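Side-chain contacts in protein kinase domain-containing protein (Chaetomium thermophilum, PDB 6Z3U), which probably transfers phosphate from ATP to serine and threonine residues of proteins, as the CDK7-type cyclin-dependent kinase of the CAK complex: residues 85-88 against 89-92; 142-145 against 146-149; 278-281 against 282-286. All blocks are in the same frame, centred on the assembly; numbering follows the deposited sequence.

Interaction 1: 85-88 against 89-92; sequences NEAE and KRKY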
ATOM      1  N   ASN B  85       5.893  21.948  -2.884  1.00 65.89           N
ATOM      2  CA  ASN B  85       6.932  21.030  -2.431  1.00 58.63           C
ATOM      3  C   ASN B  85       8.081  21.786  -1.781  1.00 66.33           C
ATOM      4  O   ASN B  85       8.652  21.326  -0.786  1.00 77.61           O
ATOM      5  CB  ASN B  85       7.448  20.186  -3.596  1.00 63.71           C
ATOM      6  CG  ASN B  85       6.790  18.817  -3.667  1.00 67.07           C
ATOM      7  OD1 ASN B  85       6.619  18.144  -2.649  1.00 60.32           O
ATOM      8  ND2 ASN B  85       6.431  18.394  -4.874  1.00 69.72           N
ATOM      9  N   GLU B  86       8.443  22.946  -2.331  1.00 74.13           N
ATOM     10  CA  GLU B  86       9.512  23.730  -1.725  1.00 78.90           C
ATOM     11  C   GLU B  86       9.084  24.268  -0.365  1.00 72.58           C
ATOM     12  O   GLU B  86       9.896  24.346   0.564  1.00 71.29           O
ATOM     13  CB  GLU B  86       9.915  24.878  -2.648  1.00 75.25           C
ATOM     14  CG  GLU B  86      10.416  24.434  -4.021  1.00 90.71           C
ATOM     15  CD  GLU B  86      11.350  23.237  -3.963  1.00 94.33           C
ATOM     16  OE1 GLU B  86      12.293  23.247  -3.145  1.00 98.59           O
ATOM     17  OE2 GLU B  86      11.125  22.278  -4.736  1.00 75.85           O
ATOM     18  N   ALA B  87       7.807  24.634  -0.228  1.00 74.85           N
ATOM     19  CA  ALA B  87       7.297  25.064   1.069  1.00 81.22           C
ATOM     20  C   ALA B  87       7.382  23.948   2.099  1.00 73.53           C
ATOM     21  O   ALA B  87       7.626  24.213   3.283  1.00 80.63           O
ATOM     22  CB  ALA B  87       5.853  25.546   0.932  1.00 87.86           C
ATOM     23  N   GLU B  88       7.189  22.699   1.673  1.00 72.47           N
ATOM     24  CA  GLU B  88       7.289  21.574   2.594  1.00 68.90           C
ATOM     25  C   GLU B  88       8.741  21.252   2.924  1.00 69.42           C
ATOM     26  O   GLU B  88       9.052  20.862   4.055  1.00 69.91           O
ATOM     27  CB  GLU B  88       6.603  20.346   1.997  1.00 64.98           C
ATOM     28  CG  GLU B  88       6.375  19.221   2.989  1.00 57.82           C
ATOM     29  CD  GLU B  88       5.315  19.560   4.018  1.00 59.49           C
ATOM     30  OE1 GLU B  88       5.304  18.923   5.093  1.00 63.41           O
ATOM     31  OE2 GLU B  88       4.496  20.466   3.754  1.00 55.48           O
ATOM     32  N   LYS B  89       9.640  21.395   1.948  1.00 66.04           N
ATOM     33  CA  LYS B  89      11.056  21.187   2.225  1.00 65.42           C
ATOM     34  C   LYS B  89      11.591  22.239   3.189  1.00 67.71           C
ATOM     35  O   LYS B  89      12.528  21.962   3.948  1.00 63.03           O
ATOM     36  CB  LYS B  89      11.850  21.188   0.920  1.00 63.84           C
ATOM     37  CG  LYS B  89      13.334  20.919   1.102  1.00 70.32           C
ATOM     38  CD  LYS B  89      14.034  20.753  -0.237  1.00 73.67           C
ATOM     39  CE  LYS B  89      15.499  20.385  -0.058  1.00 80.09           C
ATOM     40  NZ  LYS B  89      16.245  20.405  -1.349  1.00 75.65           N
ATOM     41  N   ARG B  90      11.017  23.445   3.171  1.00 73.52           N
ATOM     42  CA  ARG B  90      11.430  24.486   4.105  1.00 76.93           C
ATOM     43  C   ARG B  90      11.043  24.161   5.541  1.00 75.36           C
ATOM     44  O   ARG B  90      11.614  24.743   6.469  1.00 81.06           O
ATOM     45  CB  ARG B  90      10.819  25.834   3.711  1.00 84.56           C
ATOM     46  CG  ARG B  90      11.656  26.631   2.722  1.00 95.71           C
ATOM     47  CD  ARG B  90      11.172  28.078   2.583  1.00101.58           C
ATOM     48  NE  ARG B  90      10.036  28.211   1.670  1.00113.70           N
ATOM     49  CZ  ARG B  90       8.764  28.358   2.042  1.00106.33           C
ATOM     50  NH1 ARG B  90       8.429  28.399   3.326  1.00101.65           N
ATOM     51  NH2 ARG B  90       7.820  28.468   1.117  1.00 92.90           N
ATOM     52  N   LYS B  91      10.086  23.253   5.746  1.00 70.52           N
ATOM     53  CA  LYS B  91       9.642  22.932   7.097  1.00 71.75           C
ATOM     54  C   LYS B  91      10.718  22.225   7.909  1.00 66.60           C
ATOM     55  O   LYS B  91      10.668  22.262   9.143  1.00 65.92           O
ATOM     56  CB  LYS B  91       8.373  22.079   7.040  1.00 66.68           C
ATOM     57  CG  LYS B  91       7.097  22.901   7.147  1.00 71.56           C
ATOM     58  CD  LYS B  91       5.848  22.036   7.120  1.00 71.33           C
ATOM     59  CE  LYS B  91       4.598  22.895   6.984  1.00 69.56           C
ATOM     60  NZ  LYS B  91       3.363  22.081   6.805  1.00 58.18           N
ATOM     61  N   TYR B  92      11.690  21.594   7.255  1.00 65.81           N
ATOM     62  CA  TYR B  92      12.702  20.800   7.937  1.00 61.05           C
ATOM     63  C   TYR B  92      14.076  21.247   7.468  1.00 57.79           C
ATOM     64  O   TYR B  92      14.323  21.350   6.262  1.00 58.69           O
ATOM     65  CB  TYR B  92      12.479  19.310   7.671  1.00 52.02           C
ATOM     66  CG  TYR B  92      11.087  18.866   8.053  1.00 50.25           C
ATOM     67  CD1 TYR B  92      10.101  18.698   7.089  1.00 55.77           C
ATOM     68  CD2 TYR B  92      10.747  18.650   9.380  1.00 55.49           C
ATOM     69  CE1 TYR B  92       8.821  18.307   7.435  1.00 50.08           C
ATOM     70  CE2 TYR B  92       9.469  18.256   9.737  1.00 58.28           C
ATOM     71  CZ  TYR B  92       8.510  18.088   8.760  1.00 52.70           C
ATOM     72  OH  TYR B  92       7.236  17.701   9.109  1.00 53.23           O
TER

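Interaction 2: 142-145 against 146-149; sequences LKYL and RELR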
ATOM      1  N   LEU B 142       6.965   4.224   0.375  1.00 27.83           N
ATOM      2  CA  LEU B 142       6.095   5.391   0.279  1.00 33.45           C
ATOM      3  C   LEU B 142       4.640   5.019   0.534  1.00 33.17           C
ATOM      4  O   LEU B 142       3.897   5.777   1.168  1.00 35.04           O
ATOM      5  CB  LEU B 142       6.255   6.033  -1.099  1.00 33.40           C
ATOM      6  CG  LEU B 142       6.086   7.548  -1.204  1.00 29.05           C
ATOM      7  CD1 LEU B 142       6.923   8.261  -0.158  1.00 34.14           C
ATOM      8  CD2 LEU B 142       6.468   8.018  -2.600  1.00 30.03           C
ATOM      9  N   LYS B 143       4.215   3.855   0.045  1.00 34.42           N
ATOM     10  CA  LYS B 143       2.826   3.440   0.187  1.00 36.31           C
ATOM     11  C   LYS B 143       2.521   2.961   1.601  1.00 34.51           C
ATOM     12  O   LYS B 143       1.584   3.449   2.240  1.00 38.95           O
ATOM     13  CB  LYS B 143       2.515   2.335  -0.828  1.00 36.43           C
ATOM     14  CG  LYS B 143       1.118   1.737  -0.718  1.00 39.98           C
ATOM     15  CD  LYS B 143       0.948   0.554  -1.672  1.00 39.05           C
ATOM     16  CE  LYS B 143      -0.444  -0.053  -1.572  1.00 47.75           C
ATOM     17  NZ  LYS B 143      -0.575  -1.293  -2.391  1.00 53.08           N
ATOM     18  N   TYR B 144       3.305   2.010   2.109  1.00 30.21           N
ATOM     19  CA  TYR B 144       2.917   1.303   3.324  1.00 28.99           C
ATOM     20  C   TYR B 144       3.287   2.060   4.592  1.00 28.41           C
ATOM     21  O   TYR B 144       2.583   1.939   5.601  1.00 30.38           O
ATOM     22  CB  TYR B 144       3.541  -0.091   3.325  1.00 26.93           C
ATOM     23  CG  TYR B 144       3.008  -0.969   2.216  1.00 28.35           C
ATOM     24  CD1 TYR B 144       1.639  -1.138   2.038  1.00 33.62           C
ATOM     25  CD2 TYR B 144       3.865  -1.611   1.335  1.00 32.70           C
ATOM     26  CE1 TYR B 144       1.141  -1.931   1.023  1.00 31.97           C
ATOM     27  CE2 TYR B 144       3.375  -2.407   0.314  1.00 33.17           C
ATOM     28  CZ  TYR B 144       2.012  -2.564   0.165  1.00 30.74           C
ATOM     29  OH  TYR B 144       1.518  -3.354  -0.848  1.00 39.24           O
ATOM     30  N   LEU B 145       4.368   2.840   4.574  1.00 36.35           N
ATOM     31  CA  LEU B 145       4.688   3.654   5.743  1.00 29.75           C
ATOM     32  C   LEU B 145       3.586   4.672   6.013  1.00 32.22           C
ATOM     33  O   LEU B 145       3.277   4.975   7.171  1.00 42.36           O
ATOM     34  CB  LEU B 145       6.035   4.348   5.552  1.00 35.52           C
ATOM     35  CG  LEU B 145       7.271   3.447   5.637  1.00 32.94           C
ATOM     36  CD1 LEU B 145       8.530   4.244   5.341  1.00 34.39           C
ATOM     37  CD2 LEU B 145       7.373   2.786   7.001  1.00 36.39           C
ATOM     38  N   ARG B 146       2.980   5.211   4.954  1.00 33.41           N
ATOM     39  CA  ARG B 146       1.840   6.103   5.137  1.00 35.03           C
ATOM     40  C   ARG B 146       0.615   5.328   5.607  1.00 43.20           C
ATOM     41  O   ARG B 146      -0.166   5.822   6.429  1.00 43.89           O
ATOM     42  CB  ARG B 146       1.539   6.837   3.830  1.00 30.98           C
ATOM     43  CG  ARG B 146       0.268   7.672   3.854  1.00 30.39           C
ATOM     44  CD  ARG B 146       0.325   8.742   4.929  1.00 46.33           C
ATOM     45  NE  ARG B 146      -0.924   9.490   5.031  1.00 45.66           N
ATOM     46  CZ  ARG B 146      -1.993   9.072   5.699  1.00 45.44           C
ATOM     47  NH1 ARG B 146      -1.979   7.901   6.323  1.00 48.67           N
ATOM     48  NH2 ARG B 146      -3.083   9.824   5.738  1.00 51.17           N
ATOM     49  N   GLU B 147       0.441   4.103   5.106  1.00 38.53           N
ATOM     50  CA  GLU B 147      -0.725   3.306   5.469  1.00 36.26           C
ATOM     51  C   GLU B 147      -0.691   2.918   6.942  1.00 36.45           C
ATOM     52  O   GLU B 147      -1.719   2.965   7.628  1.00 35.46           O
ATOM     53  CB  GLU B 147      -0.783   2.057   4.588  1.00 38.16           C
ATOM     54  CG  GLU B 147      -2.127   1.800   3.925  1.00 36.49           C
ATOM     55  CD  GLU B 147      -2.043   0.726   2.851  1.00 39.47           C
ATOM     56  OE1 GLU B 147      -2.781  -0.279   2.945  1.00 44.86           O
ATOM     57  OE2 GLU B 147      -1.222   0.876   1.920  1.00 37.43           O
ATOM     58  N   LEU B 148       0.481   2.544   7.447  1.00 42.82           N
ATOM     59  CA  LEU B 148       0.645   2.071   8.815  1.00 34.87           C
ATOM     60  C   LEU B 148       0.897   3.194   9.810  1.00 34.25           C
ATOM     61  O   LEU B 148       0.995   2.926  11.012  1.00 36.53           O
ATOM     62  CB  LEU B 148       1.795   1.064   8.878  1.00 28.37           C
ATOM     63  CG  LEU B 148       1.511  -0.274   8.199  1.00 26.79           C
ATOM     64  CD1 LEU B 148       2.789  -1.079   8.080  1.00 26.79           C
ATOM     65  CD2 LEU B 148       0.457  -1.047   8.979  1.00 29.36           C
ATOM     66  N   ARG B 149       1.004   4.433   9.342  1.00 36.61           N
ATOM     67  CA  ARG B 149       1.311   5.551  10.222  1.00 40.22           C
ATOM     68  C   ARG B 149       0.342   5.604  11.394  1.00 37.86           C
ATOM     69  O   ARG B 149      -0.861   5.378  11.242  1.00 40.77           O
ATOM     70  CB  ARG B 149       1.252   6.849   9.413  1.00 44.81           C
ATOM     71  CG  ARG B 149       0.052   7.750   9.679  1.00 50.69           C
ATOM     72  CD  ARG B 149       0.171   8.969   8.786  1.00 52.02           C
ATOM     73  NE  ARG B 149       0.616  10.160   9.496  1.00 61.92           N
ATOM     74  CZ  ARG B 149       0.780  11.344   8.917  1.00 64.85           C
ATOM     75  NH1 ARG B 149       0.579  11.477   7.611  1.00 43.07           N
ATOM     76  NH2 ARG B 149       1.182  12.384   9.634  1.00 78.11           N
TER

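Interaction 3: 278-281 against 282-286; sequences DIWS and VGMVF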
ATOM      1  N   ASP B 278       5.522 -14.045   8.179  1.00 23.43           N
ATOM      2  CA  ASP B 278       6.159 -13.059   9.047  1.00 22.61           C
ATOM      3  C   ASP B 278       6.336 -13.584  10.466  1.00 22.47           C
ATOM      4  O   ASP B 278       7.338 -13.279  11.122  1.00 21.88           O
ATOM      5  CB  ASP B 278       5.352 -11.760   9.069  1.00 22.50           C
ATOM      6  CG  ASP B 278       5.629 -10.878   7.867  1.00 22.41           C
ATOM      7  OD1 ASP B 278       6.738 -10.965   7.300  1.00 22.17           O
ATOM      8  OD2 ASP B 278       4.741 -10.082   7.501  1.00 22.66           O
ATOM      9  N   ILE B 279       5.372 -14.363  10.963  1.00 25.30           N
ATOM     10  CA  ILE B 279       5.476 -14.896  12.318  1.00 23.09           C
ATOM     11  C   ILE B 279       6.722 -15.764  12.451  1.00 22.95           C
ATOM     12  O   ILE B 279       7.405 -15.737  13.480  1.00 22.59           O
ATOM     13  CB  ILE B 279       4.195 -15.671  12.682  1.00 23.98           C
ATOM     14  CG1 ILE B 279       3.168 -14.738  13.330  1.00 24.05           C
ATOM     15  CG2 ILE B 279       4.500 -16.828  13.609  1.00 24.32           C
ATOM     16  CD1 ILE B 279       2.796 -13.549  12.486  1.00 24.89           C
ATOM     17  N   TRP B 280       7.047 -16.530  11.408  1.00 23.32           N
ATOM     18  CA  TRP B 280       8.250 -17.355  11.447  1.00 23.30           C
ATOM     19  C   TRP B 280       9.493 -16.502  11.652  1.00 22.46           C
ATOM     20  O   TRP B 280      10.359 -16.833  12.470  1.00 28.55           O
ATOM     21  CB  TRP B 280       8.376 -18.161  10.155  1.00 23.93           C
ATOM     22  CG  TRP B 280       9.630 -18.980  10.078  1.00 24.49           C
ATOM     23  CD1 TRP B 280      10.877 -18.545   9.726  1.00 23.55           C
ATOM     24  CD2 TRP B 280       9.755 -20.381  10.341  1.00 24.81           C
ATOM     25  NE1 TRP B 280      11.770 -19.588   9.763  1.00 24.35           N
ATOM     26  CE2 TRP B 280      11.106 -20.726  10.138  1.00 24.89           C
ATOM     27  CE3 TRP B 280       8.856 -21.376  10.732  1.00 25.65           C
ATOM     28  CZ2 TRP B 280      11.577 -22.024  10.310  1.00 25.48           C
ATOM     29  CZ3 TRP B 280       9.326 -22.663  10.904  1.00 28.11           C
ATOM     30  CH2 TRP B 280      10.674 -22.976  10.692  1.00 28.96           C
ATOM     31  N   SER B 281       9.608 -15.406  10.902  1.00 22.05           N
ATOM     32  CA  SER B 281      10.749 -14.514  11.079  1.00 21.36           C
ATOM     33  C   SER B 281      10.813 -13.985  12.504  1.00 20.94           C
ATOM     34  O   SER B 281      11.899 -13.875  13.086  1.00 25.61           O
ATOM     35  CB  SER B 281      10.669 -13.363  10.081  1.00 25.10           C
ATOM     36  OG  SER B 281      10.769 -13.849   8.756  1.00 36.01           O
ATOM     37  N   VAL B 282       9.660 -13.655  13.087  1.00 21.05           N
ATOM     38  CA  VAL B 282       9.638 -13.244  14.488  1.00 20.83           C
ATOM     39  C   VAL B 282      10.182 -14.358  15.369  1.00 21.05           C
ATOM     40  O   VAL B 282      10.978 -14.116  16.285  1.00 21.54           O
ATOM     41  CB  VAL B 282       8.213 -12.839  14.900  1.00 21.13           C
ATOM     42  CG1 VAL B 282       8.113 -12.710  16.405  1.00 21.15           C
ATOM     43  CG2 VAL B 282       7.834 -11.537  14.227  1.00 24.25           C
ATOM     44  N   GLY B 283       9.768 -15.597  15.103  1.00 21.67           N
ATOM     45  CA  GLY B 283      10.297 -16.716  15.862  1.00 22.02           C
ATOM     46  C   GLY B 283      11.810 -16.796  15.799  1.00 21.68           C
ATOM     47  O   GLY B 283      12.464 -17.141  16.784  1.00 21.70           O
ATOM     48  N   MET B 284      12.387 -16.479  14.638  1.00 21.45           N
ATOM     49  CA  MET B 284      13.842 -16.498  14.510  1.00 21.23           C
ATOM     50  C   MET B 284      14.485 -15.319  15.227  1.00 20.58           C
ATOM     51  O   MET B 284      15.585 -15.458  15.776  1.00 20.51           O
ATOM     52  CB  MET B 284      14.238 -16.512  13.034  1.00 21.33           C
ATOM     53  CG  MET B 284      13.911 -17.823  12.335  1.00 22.11           C
ATOM     54  SD  MET B 284      14.805 -19.208  13.065  1.00 22.66           S
ATOM     55  CE  MET B 284      13.738 -20.579  12.637  1.00 23.68           C
ATOM     56  N   VAL B 285      13.829 -14.156  15.229  1.00 20.22           N
ATOM     57  CA  VAL B 285      14.325 -13.034  16.020  1.00 22.47           C
ATOM     58  C   VAL B 285      14.211 -13.346  17.505  1.00 19.89           C
ATOM     59  O   VAL B 285      15.114 -13.042  18.292  1.00 19.72           O
ATOM     60  CB  VAL B 285      13.570 -11.745  15.650  1.00 19.48           C
ATOM     61  CG1 VAL B 285      13.899 -10.636  16.629  1.00 19.17           C
ATOM     62  CG2 VAL B 285      13.913 -11.318  14.232  1.00 19.38           C
ATOM     63  N   PHE B 286      13.102 -13.964  17.912  1.00 20.30           N
ATOM     64  CA  PHE B 286      12.963 -14.398  19.297  1.00 20.60           C
ATOM     65  C   PHE B 286      14.090 -15.351  19.671  1.00 20.80           C
ATOM     66  O   PHE B 286      14.770 -15.162  20.685  1.00 32.35           O
ATOM     67  CB  PHE B 286      11.599 -15.064  19.487  1.00 21.18           C
ATOM     68  CG  PHE B 286      11.201 -15.273  20.925  1.00 21.58           C
ATOM     69  CD1 PHE B 286      11.994 -14.831  21.968  1.00 21.41           C
ATOM     70  CD2 PHE B 286      10.022 -15.937  21.224  1.00 22.26           C
ATOM     71  CE1 PHE B 286      11.617 -15.038  23.281  1.00 22.97           C
ATOM     72  CE2 PHE B 286       9.639 -16.147  22.535  1.00 23.80           C
ATOM     73  CZ  PHE B 286      10.439 -15.698  23.564  1.00 22.58           C
TER

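Interaction 1: 85-88 against 89-92
Glu-88 and Lys-91, three residues apart where helix 80-89 runs out, join their charged ends in a long salt bridge, 3.6 Å from Glu-88 OE2 to Lys-91 NZ. A bend at chi2 (70°) turns the glutamate's carboxylate toward the lysine, whose extended chain slants past it with CD 3.8 Å from Glu-88 OE1. That second oxygen is hydrogen-bonded to Ser-159 OG, so the carboxylate has two partners, one on each oxygen. With an alanine here, Lys-91 would probably lose its counter-charge and be freer to swing, and Ser-159 would lose its link to the helix end. Beside this pair, Arg-90 sets the rim of one guanidinium face over Ala-87 CA, while its NH2 comes to 3.5 Å from Ala-87 CB. Behind these side chains lies the backbone of the helix end. Arg-90 N still bonds to Glu-86 O in the helical manner (3.0 Å), but Lys-91 N reaches only three residues back, to Glu-88 O at 3.1 Å, approaching from above the carbonyl plane. A type I beta turn from Lys-89 to Tyr-92 completes the change of direction: a helix end unwinding into strand 92-99, the first strand of the kinase N-lobe sheet.

Interaction 2: 142-145 against 146-149
Glu-147 lies alongside Lys-143 and Tyr-144, four and three residues earlier on helix 136-148, the C helix of the protein kinase fold, and its side chain illustrates how one carboxylate oxygen can lie against the carbons of two neighbours. At the root, Glu-147 CB lies 3.5 Å from Tyr-144 O and about as close to Lys-143 O, the oxygen to which Glu-147 N is hydrogen-bonded. From CG onward the chain is extended and carries the carboxylate out beside the phenol ring. There OE2 touches Tyr-144 CD1 at 3.5 Å, obliquely, the ring and carboxylate planes being 44° apart. The same oxygen also meets the lysine's aliphatic part, 3.6 Å from Lys-143 CG and 3.7 Å from Lys-143 CE. Lys-143 has CG anti to the backbone N (chi1 176°) and is extended beyond, which makes it run alongside the glutamate and lay CD over one face of the tyrosine ring, toward its rim. Its ammonium does not touch the carboxylate, with NZ 4.9 Å from Glu-147 OE2; it is hydrogen-bonded to Ala-146 O of the cyclin chain. Tyr-144 OH and Ser-244 OG, within the kinase, share a hydrogen bond. Arg-146 NH2 is hydrogen-bonded to Gln-14 O and salt-bridged to Glu-19 OE1, both of the cyclin chain. On the inner side, Leu-145 packs on Leu-157 and on Phe-239 of the DFG motif, consistent with a place in the regulatory spine of an active-like kinase. One turn on, Leu-148 N bonds to Tyr-144 O at 2.9 Å, and Leu-148 CG rests 3.6 Å from that same oxygen.

Interaction 3: 278-281 against 282-286
Val-282 N is hydrogen-bonded to Asp-278 O at 3.1 Å, and the helical pattern continues with Gly-283 N to Ile-279 O, Met-284 N to Trp-280 O and, at 2.9 Å, Val-285 N to Ser-281 O. On this frame the polar side chains look outside the segments. Both carboxylate oxygens of Asp-278 are engaged, OD2 with His-218 N and His-212 NE2, OD1 with Arg-219 N, while Ser-281 OG is bonded to Tyr-261 O. Another flank of the helix carries the side-chain packing proper. Trp-280 and Met-284, one turn apart, lie side by side and point the same way; with CG anti to the backbone N (chi1 177°), the indole extends along the same flank as the methionine, and a bend at chi2 (-62°) brings the methionine's end back to it. The terminal methyl does the touching, with Met-284 CE 3.5 Å from Trp-280 CZ2 and 3.6 Å from Trp-280 NE1. Met-284 SD stands 5.2 Å from the centroid of the Trp-280 five-membered ring, 42° off its normal, an oblique Met-aromatic contact. Beyond it, Trp-280 also packs on Pro-263 and Arg-371. The chemistry thus divides the work on this buried F helix of the kinase C-lobe: backbone N-H groups donate to Asp-278, which probably helps hold the HRD loop in place, whereas sulfur, methyl and indole pack mainly by dispersion.

Overall arrangement
The three contacts follow one another along the chain and step across the kinase from one lobe to the other. Interaction 1, at the end of helix 80-89, and interaction 2, on helix 136-148, have centres 20 Å apart and both adjoin strand 157-162 of the five-stranded N-lobe sheet. Both also reach Phe-181 of the cyclin chain, through Asn-85 and Leu-142, which ties them to one partner surface. Interaction 3, on helix 276-291 in the C-lobe, touches no other chain; its centre lies 22 Å from that of interaction 2 and 39 Å from that of interaction 1. The cyclin-facing contacts belong to the N-lobe, the buried one that backs the catalytic loop to the C-lobe.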